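Local coordinates for putative protein-disulfide isomerase (Pseudomonas syringae pv. tomato, PDB 3GN3), which is of unknown function but, as a DsbA-family protein with a thioredoxin-like fold, probably takes part in thiol-disulfide exchange, at residues V20-T25 with K31-L36; D37-Q42 with V48-R53; F158-N161 with G167-S170. All blocks are in the same frame, centred on the assembly; numbering follows the deposited sequence.

Contact 1. Residues V20-T25 with K31-L36; sequences VFLEPT and KAFFKL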
# COMPACT_ATOMS: atom_id res chain seq x y z
N VAL A 20 -12.52 -1.92 -11.59
CA VAL A 20 -11.62 -1.37 -12.59
C VAL A 20 -11.37 0.10 -12.30
O VAL A 20 -12.32 0.89 -12.19
CB VAL A 20 -12.20 -1.48 -14.02
CG1 VAL A 20 -11.12 -1.19 -15.04
CG2 VAL A 20 -12.80 -2.85 -14.27
N PHE A 21 -10.09 0.46 -12.20
CA PHE A 21 -9.66 1.81 -11.90
C PHE A 21 -9.38 2.51 -13.20
O PHE A 21 -8.54 2.07 -13.98
CB PHE A 21 -8.41 1.81 -10.99
CG PHE A 21 -8.69 1.38 -9.58
CD1 PHE A 21 -8.94 2.34 -8.59
CD2 PHE A 21 -8.77 0.02 -9.24
CE1 PHE A 21 -9.24 1.95 -7.26
CE2 PHE A 21 -9.06 -0.39 -7.92
CZ PHE A 21 -9.30 0.59 -6.93
N LEU A 22 -10.09 3.60 -13.43
CA LEU A 22 -10.01 4.27 -14.72
C LEU A 22 -9.68 5.75 -14.56
O LEU A 22 -10.24 6.44 -13.70
CB LEU A 22 -11.32 4.09 -15.50
CG LEU A 22 -11.82 2.68 -15.86
CD1 LEU A 22 -13.31 2.72 -16.28
CD2 LEU A 22 -10.96 2.01 -16.96
N GLU A 23 -8.75 6.22 -15.38
CA GLU A 23 -8.54 7.65 -15.57
C GLU A 23 -9.34 8.03 -16.82
O GLU A 23 -9.06 7.52 -17.92
CB GLU A 23 -7.03 7.98 -15.71
CG GLU A 23 -6.67 9.26 -16.48
CD GLU A 23 -7.25 10.54 -15.88
OE1 GLU A 23 -7.01 10.82 -14.67
OE2 GLU A 23 -7.95 11.28 -16.63
N PRO A 24 -10.35 8.91 -16.67
CA PRO A 24 -11.30 9.21 -17.77
C PRO A 24 -10.69 9.70 -19.08
O PRO A 24 -11.32 9.55 -20.14
CB PRO A 24 -12.21 10.31 -17.18
CG PRO A 24 -11.94 10.27 -15.68
CD PRO A 24 -10.55 9.78 -15.51
N THR A 25 -9.49 10.29 -19.03
CA THR A 25 -8.84 10.78 -20.24
C THR A 25 -7.60 9.97 -20.63
O THR A 25 -6.75 10.45 -21.39
CB THR A 25 -8.43 12.28 -20.14
OG1 THR A 25 -7.51 12.47 -19.06
CG2 THR A 25 -9.64 13.16 -19.94
N LYS A 31 -10.09 2.46 -23.78
CA LYS A 31 -10.13 1.13 -24.36
C LYS A 31 -10.83 0.12 -23.42
O LYS A 31 -11.77 -0.57 -23.82
CB LYS A 31 -8.71 0.72 -24.72
CG LYS A 31 -8.58 -0.41 -25.69
CD LYS A 31 -7.40 -0.08 -26.62
CE LYS A 31 -6.57 -1.30 -26.97
NZ LYS A 31 -5.69 -1.70 -25.80
N ALA A 32 -10.39 0.04 -22.16
CA ALA A 32 -11.03 -0.87 -21.20
C ALA A 32 -12.48 -0.45 -20.91
O ALA A 32 -13.37 -1.30 -20.73
CB ALA A 32 -10.22 -0.97 -19.89
N PHE A 33 -12.72 0.86 -20.88
CA PHE A 33 -14.04 1.39 -20.57
C PHE A 33 -15.07 0.89 -21.59
O PHE A 33 -16.11 0.34 -21.22
CB PHE A 33 -14.01 2.93 -20.53
CG PHE A 33 -15.37 3.55 -20.40
CD1 PHE A 33 -16.07 3.49 -19.21
CD2 PHE A 33 -15.96 4.19 -21.50
CE1 PHE A 33 -17.33 4.07 -19.09
CE2 PHE A 33 -17.23 4.78 -21.40
CZ PHE A 33 -17.92 4.72 -20.19
N PHE A 34 -14.77 1.10 -22.86
CA PHE A 34 -15.59 0.58 -23.95
C PHE A 34 -15.72 -0.95 -24.04
O PHE A 34 -16.41 -1.45 -24.92
CB PHE A 34 -15.16 1.18 -25.30
CG PHE A 34 -15.53 2.63 -25.48
CD1 PHE A 34 -16.87 3.04 -25.38
CD2 PHE A 34 -14.57 3.58 -25.77
CE1 PHE A 34 -17.23 4.39 -25.54
CE2 PHE A 34 -14.92 4.94 -25.94
CZ PHE A 34 -16.26 5.34 -25.82
N LYS A 35 -15.10 -1.71 -23.13
CA LYS A 35 -15.27 -3.16 -23.11
C LYS A 35 -16.13 -3.62 -21.95
O LYS A 35 -16.44 -4.81 -21.83
CB LYS A 35 -13.92 -3.87 -23.08
CG LYS A 35 -13.11 -3.77 -24.37
CD LYS A 35 -11.93 -4.76 -24.36
CE LYS A 35 -10.90 -4.37 -25.39
NZ LYS A 35 -9.67 -5.20 -25.30
N LEU A 36 -16.54 -2.70 -21.08
CA LEU A 36 -17.26 -3.13 -19.88
C LEU A 36 -18.68 -3.63 -20.15
O LEU A 36 -19.17 -4.50 -19.44
CB LEU A 36 -17.20 -2.06 -18.78
CG LEU A 36 -15.80 -1.73 -18.23
CD1 LEU A 36 -15.87 -0.49 -17.35
CD2 LEU A 36 -15.16 -2.92 -17.48
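The Phe33 ring meets Leu22 with its edge: Leu22 CD1 lies near the ring plane, 4.1 Å from Phe33 CD1, and the two side chains cross at about a right angle. With chi1 at 172°, Phe33 turns CG away from its own N and beside its carbonyl carbon, which carries the ring edge to the end of Leu22; Met87 and Thr88 of helix 79-92 also touch this ring. The neighbouring Phe34 ring takes Phe33 CD2 over the centre of one face. Leu22 uses its other branch on the helix itself, with CD2 4.2 Å from Ala32 CB, while its CD1 also touches Leu36 CD1. Leu36 in turn slides past Val20, the CD2 of Leu36 lying 4.0 Å from the CG2 of Val20. The type I turn from Phe33 to Leu36 joins helix 27-33 to helix 36-43 and brings Leu36 back onto the sheet. Strand 16-22 thus packs against the helix that follows it, as in a thioredoxin-like fold; a Cys-Pro-Phe-Ser sequence at the N-terminal end of that helix lies where DsbA relatives carry their Cys-X-X-Cys redox motif. Beyond Leu22, Glu23 OE2 receives Thr25 N (3.0 Å) and Thr25 OG1 from opposite faces of its carboxylate plane. Between the two segments the contact is purely apolar, so it rests on shape fit and burial.

Contact 2. Residues D37-Q42 with V48-R53; sequences DDLLAQ and VTVRIR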
# COMPACT_ATOMS: atom_id res chain seq x y z
N ASP A 37 -19.32 -3.09 -21.20
CA ASP A 37 -20.64 -3.60 -21.63
C ASP A 37 -20.55 -5.06 -22.05
O ASP A 37 -21.29 -5.89 -21.52
CB ASP A 37 -21.27 -2.75 -22.74
CG ASP A 37 -21.91 -1.46 -22.22
OD1 ASP A 37 -22.18 -0.55 -23.04
OD2 ASP A 37 -22.14 -1.33 -20.99
N ASP A 38 -19.63 -5.38 -22.97
CA ASP A 38 -19.38 -6.77 -23.37
C ASP A 38 -19.07 -7.61 -22.17
O ASP A 38 -19.60 -8.71 -22.03
CB ASP A 38 -18.16 -6.95 -24.27
CG ASP A 38 -18.15 -6.03 -25.42
OD1 ASP A 38 -19.11 -5.22 -25.55
OD2 ASP A 38 -17.16 -6.11 -26.20
N LEU A 39 -18.19 -7.11 -21.31
CA LEU A 39 -17.78 -7.89 -20.17
C LEU A 39 -18.99 -8.38 -19.35
O LEU A 39 -19.11 -9.56 -19.06
CB LEU A 39 -16.76 -7.14 -19.29
CG LEU A 39 -16.56 -8.09 -18.11
CD1 LEU A 39 -15.47 -9.14 -18.43
CD2 LEU A 39 -16.32 -7.39 -16.83
N LEU A 40 -19.87 -7.45 -19.01
CA LEU A 40 -21.06 -7.76 -18.23
C LEU A 40 -22.00 -8.74 -18.97
O LEU A 40 -22.48 -9.72 -18.40
CB LEU A 40 -21.77 -6.45 -17.92
CG LEU A 40 -22.75 -6.38 -16.76
CD1 LEU A 40 -22.07 -6.80 -15.46
CD2 LEU A 40 -23.27 -4.97 -16.69
N ALA A 41 -22.24 -8.46 -20.25
CA ALA A 41 -22.99 -9.35 -21.15
C ALA A 41 -22.41 -10.77 -21.20
O ALA A 41 -23.13 -11.75 -21.03
CB ALA A 41 -23.04 -8.74 -22.54
N GLN A 42 -21.11 -10.87 -21.43
CA GLN A 42 -20.43 -12.16 -21.54
C GLN A 42 -20.21 -12.84 -20.21
O GLN A 42 -20.37 -14.04 -20.13
CB GLN A 42 -19.11 -12.01 -22.27
CG GLN A 42 -19.31 -11.46 -23.65
CD GLN A 42 -18.04 -11.37 -24.43
OE1 GLN A 42 -17.12 -12.17 -24.25
NE2 GLN A 42 -17.97 -10.38 -25.31
N VAL A 48 -21.32 -11.66 -11.89
CA VAL A 48 -20.36 -10.63 -11.55
C VAL A 48 -21.04 -9.34 -11.18
O VAL A 48 -22.18 -9.09 -11.59
CB VAL A 48 -19.34 -10.34 -12.68
CG1 VAL A 48 -18.58 -11.60 -13.07
CG2 VAL A 48 -20.01 -9.72 -13.89
N THR A 49 -20.31 -8.54 -10.41
CA THR A 49 -20.59 -7.12 -10.25
C THR A 49 -19.38 -6.35 -10.81
O THR A 49 -18.24 -6.67 -10.49
CB THR A 49 -20.88 -6.77 -8.77
OG1 THR A 49 -21.95 -7.61 -8.29
CG2 THR A 49 -21.30 -5.31 -8.62
N VAL A 50 -19.65 -5.39 -11.68
CA VAL A 50 -18.61 -4.53 -12.23
C VAL A 50 -18.70 -3.16 -11.57
O VAL A 50 -19.75 -2.54 -11.59
CB VAL A 50 -18.79 -4.37 -13.76
CG1 VAL A 50 -17.81 -3.37 -14.32
CG2 VAL A 50 -18.63 -5.72 -14.47
N ARG A 51 -17.61 -2.70 -10.96
CA ARG A 51 -17.56 -1.33 -10.42
C ARG A 51 -16.41 -0.54 -11.01
O ARG A 51 -15.28 -1.04 -11.12
CB ARG A 51 -17.42 -1.33 -8.90
CG ARG A 51 -18.39 -2.23 -8.20
CD ARG A 51 -18.53 -1.84 -6.77
NE ARG A 51 -19.80 -2.30 -6.25
CZ ARG A 51 -19.92 -3.08 -5.19
NH1 ARG A 51 -18.84 -3.47 -4.54
NH2 ARG A 51 -21.10 -3.47 -4.78
N ILE A 52 -16.71 0.69 -11.38
CA ILE A 52 -15.71 1.67 -11.77
C ILE A 52 -15.22 2.48 -10.55
O ILE A 52 -16.02 2.96 -9.73
CB ILE A 52 -16.27 2.61 -12.85
CG1 ILE A 52 -16.68 1.79 -14.07
CG2 ILE A 52 -15.23 3.70 -13.22
CD1 ILE A 52 -17.47 2.57 -15.13
N ARG A 53 -13.90 2.62 -10.41
CA ARG A 53 -13.32 3.57 -9.46
C ARG A 53 -12.52 4.54 -10.29
O ARG A 53 -11.92 4.17 -11.30
CB ARG A 53 -12.40 2.93 -8.43
CG ARG A 53 -12.76 1.54 -7.94
CD ARG A 53 -14.18 1.46 -7.48
NE ARG A 53 -14.41 0.42 -6.48
CZ ARG A 53 -15.55 0.34 -5.80
NH1 ARG A 53 -16.51 1.21 -6.04
NH2 ARG A 53 -15.72 -0.61 -4.87
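The helical bond from Gln42 N to Asp38 O, 2.7 Å long, belongs to the turn that presents Leu39 and Leu40 together to Val48 and Val50 of the strand. Val50 CG2 is the meeting point: it lies 3.7 Å from Leu39 CD2 and equally 3.7 Å from Leu40 CD1, so the two consecutive leucines straddle one methyl. Both leucines have CG anti to the backbone N (chi1 176° in Leu39, -159° in Leu40), which sends their branches toward the strand. Leu40 reaches further along it, its CD1 coming 3.9 Å from Val48 CG2 as the two side chains slide past each other in opposite directions. Helix 36-43 thus runs back over strand 48-54, the short segments nearly antiparallel at 167° with axes 9.3 Å apart. This is the return half of a beta-alpha-beta crossover, since strand 48-54 lies parallel to strand 16-22, as in the thioredoxin fold. Leu39 also packs on Phe18 and on Trp177 and Ile181 of helix 174-181, whereas Leu40, nearer the surface, turns to Trp11. Thr49 points to the other side of the sheet, its hydroxyl bonded to Gly14 O. There the Arg53 guanidinium takes Arg51 CB over one face, 3.9 Å above its plane toward the rim, while its NH2 forms a salt bridge to Glu19 and its NH1 bonds to Ser6 O.

Contact 3. Residues F158-N161 with G167-S170; sequences FMIN and GMSS. With SO4 (sulfate ion), chain C.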
# COMPACT_ATOMS: atom_id res chain seq x y z
N PHE A 158 -7.04 -3.63 -12.72
CA PHE A 158 -8.19 -4.50 -12.53
C PHE A 158 -8.09 -5.23 -11.21
O PHE A 158 -7.02 -5.68 -10.86
CB PHE A 158 -8.25 -5.53 -13.68
CG PHE A 158 -8.20 -4.91 -15.05
CD1 PHE A 158 -9.38 -4.50 -15.68
CD2 PHE A 158 -6.97 -4.69 -15.68
CE1 PHE A 158 -9.34 -3.90 -16.92
CE2 PHE A 158 -6.92 -4.09 -16.93
CZ PHE A 158 -8.11 -3.70 -17.56
N MET A 159 -9.19 -5.33 -10.47
CA MET A 159 -9.21 -6.12 -9.23
C MET A 159 -10.30 -7.18 -9.35
O MET A 159 -11.38 -6.91 -9.86
CB MET A 159 -9.47 -5.24 -7.98
CG MET A 159 -8.33 -4.26 -7.64
SD MET A 159 -8.13 -3.61 -5.95
CE MET A 159 -9.85 -3.31 -5.45
N ILE A 160 -10.01 -8.39 -8.90
CA ILE A 160 -11.05 -9.41 -8.76
C ILE A 160 -11.15 -9.76 -7.28
O ILE A 160 -10.17 -10.16 -6.67
CB ILE A 160 -10.75 -10.68 -9.57
CG1 ILE A 160 -10.67 -10.36 -11.06
CG2 ILE A 160 -11.81 -11.74 -9.33
CD1 ILE A 160 -10.15 -11.54 -11.85
N ASN A 161 -12.35 -9.61 -6.72
CA ASN A 161 -12.55 -9.80 -5.28
C ASN A 161 -11.46 -9.17 -4.39
O ASN A 161 -10.93 -9.80 -3.47
CB ASN A 161 -12.75 -11.28 -4.98
CG ASN A 161 -14.08 -11.80 -5.51
OD1 ASN A 161 -15.02 -11.04 -5.82
ND2 ASN A 161 -14.18 -13.11 -5.60
N GLY A 167 -1.59 -9.19 -14.36
CA GLY A 167 -1.70 -9.82 -15.68
C GLY A 167 -2.81 -9.27 -16.56
O GLY A 167 -2.69 -9.30 -17.78
N MET A 168 -3.92 -8.77 -16.00
CA MET A 168 -5.02 -8.32 -16.88
C MET A 168 -4.67 -7.01 -17.58
O MET A 168 -3.91 -6.22 -17.06
CB MET A 168 -6.35 -8.20 -16.15
CG MET A 168 -6.77 -9.49 -15.50
SD MET A 168 -8.33 -9.20 -14.74
CE MET A 168 -8.33 -10.57 -13.69
N SER A 169 -5.22 -6.81 -18.78
CA SER A 169 -4.84 -5.68 -19.61
C SER A 169 -6.01 -5.16 -20.46
O SER A 169 -6.96 -5.89 -20.72
CB SER A 169 -3.64 -6.08 -20.48
OG SER A 169 -3.55 -5.26 -21.63
N SER A 170 -5.95 -3.90 -20.87
CA SER A 170 -7.02 -3.28 -21.68
C SER A 170 -7.05 -3.82 -23.10
O SER A 170 -8.09 -3.81 -23.75
CB SER A 170 -6.88 -1.76 -21.72
OG SER A 170 -5.61 -1.39 -22.20
S SO4 C . -3.02 -1.89 -20.01
O1 SO4 C . -1.94 -2.84 -20.29
O2 SO4 C . -2.83 -1.21 -18.72
O3 SO4 C . -3.12 -0.89 -21.07
O4 SO4 C . -4.27 -2.62 -19.95
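Phe158 and Met168 both place CG anti to the carbonyl carbon (chi1 -53° and -57°), which turns the two side chains into each other, and Met168 then runs extended so that its sulfur reaches back beside the strand. The result is an oblique Met-aromatic contact: Met168 SD lies 5.2 Å from the Phe158 ring centroid, 44° off the ring normal. Nearer the backbone, Met168 CB packs 3.6 Å from Phe158 CD2, while the far end of the ring follows the loop, with Phe158 CE2 3.7 Å from Ser169 N. The end of Met168 lies by Ile160, but its modelled fit there is doubtful. At the edge of the Phe158 ring sits O4 of a sulfate ion, probably from the crystallisation liquor. Ser170 OG is 2.8 Å from sulfate O3 and 2.9 Å from sulfate O4, and Ser169 OG lies 3.2 Å from both sulfate O1 and O4. Strand 157-160 pairs antiparallel with strand 163-164 as a hairpin, and 167-170 is the loop leading on to helix 174-181, folded back over the strand at the end of the thioredoxin-like fold. Phe158 lies on the sheet face shared with helices 27-33 and 174-181, touching Phe18 and Val20 of strand 16-22 and the Trp177 ring, while Ser170 rests on helix 27-33. Met159 points the other way, to helix 137-150 and to Gln149 of the second subunit.

One sheet connects all three contacts. Contacts 1 and 2, centres about 11 Å apart, share neighbouring strands 16-22 and 48-54, joined by Leu22 N to Arg53 O and Val20 O to Arg53 N, both 2.9 Å and probable hydrogen bonds; Leu22 also packs on Ile52. Contact 3 meets contact 1 from the other side of strand 16-22, where Val20 CG1 lies 3.7 Å from Phe158 CE1, and Lys35 NZ probably bonds to Ser170 O at 2.6 Å. Contacts 2 and 3 do not touch, their nearest atoms being about 6 Å apart. The sulfate belongs to contact 3, whereas the Cys-Pro-Phe-Ser sequence falls between the segments of contact 1.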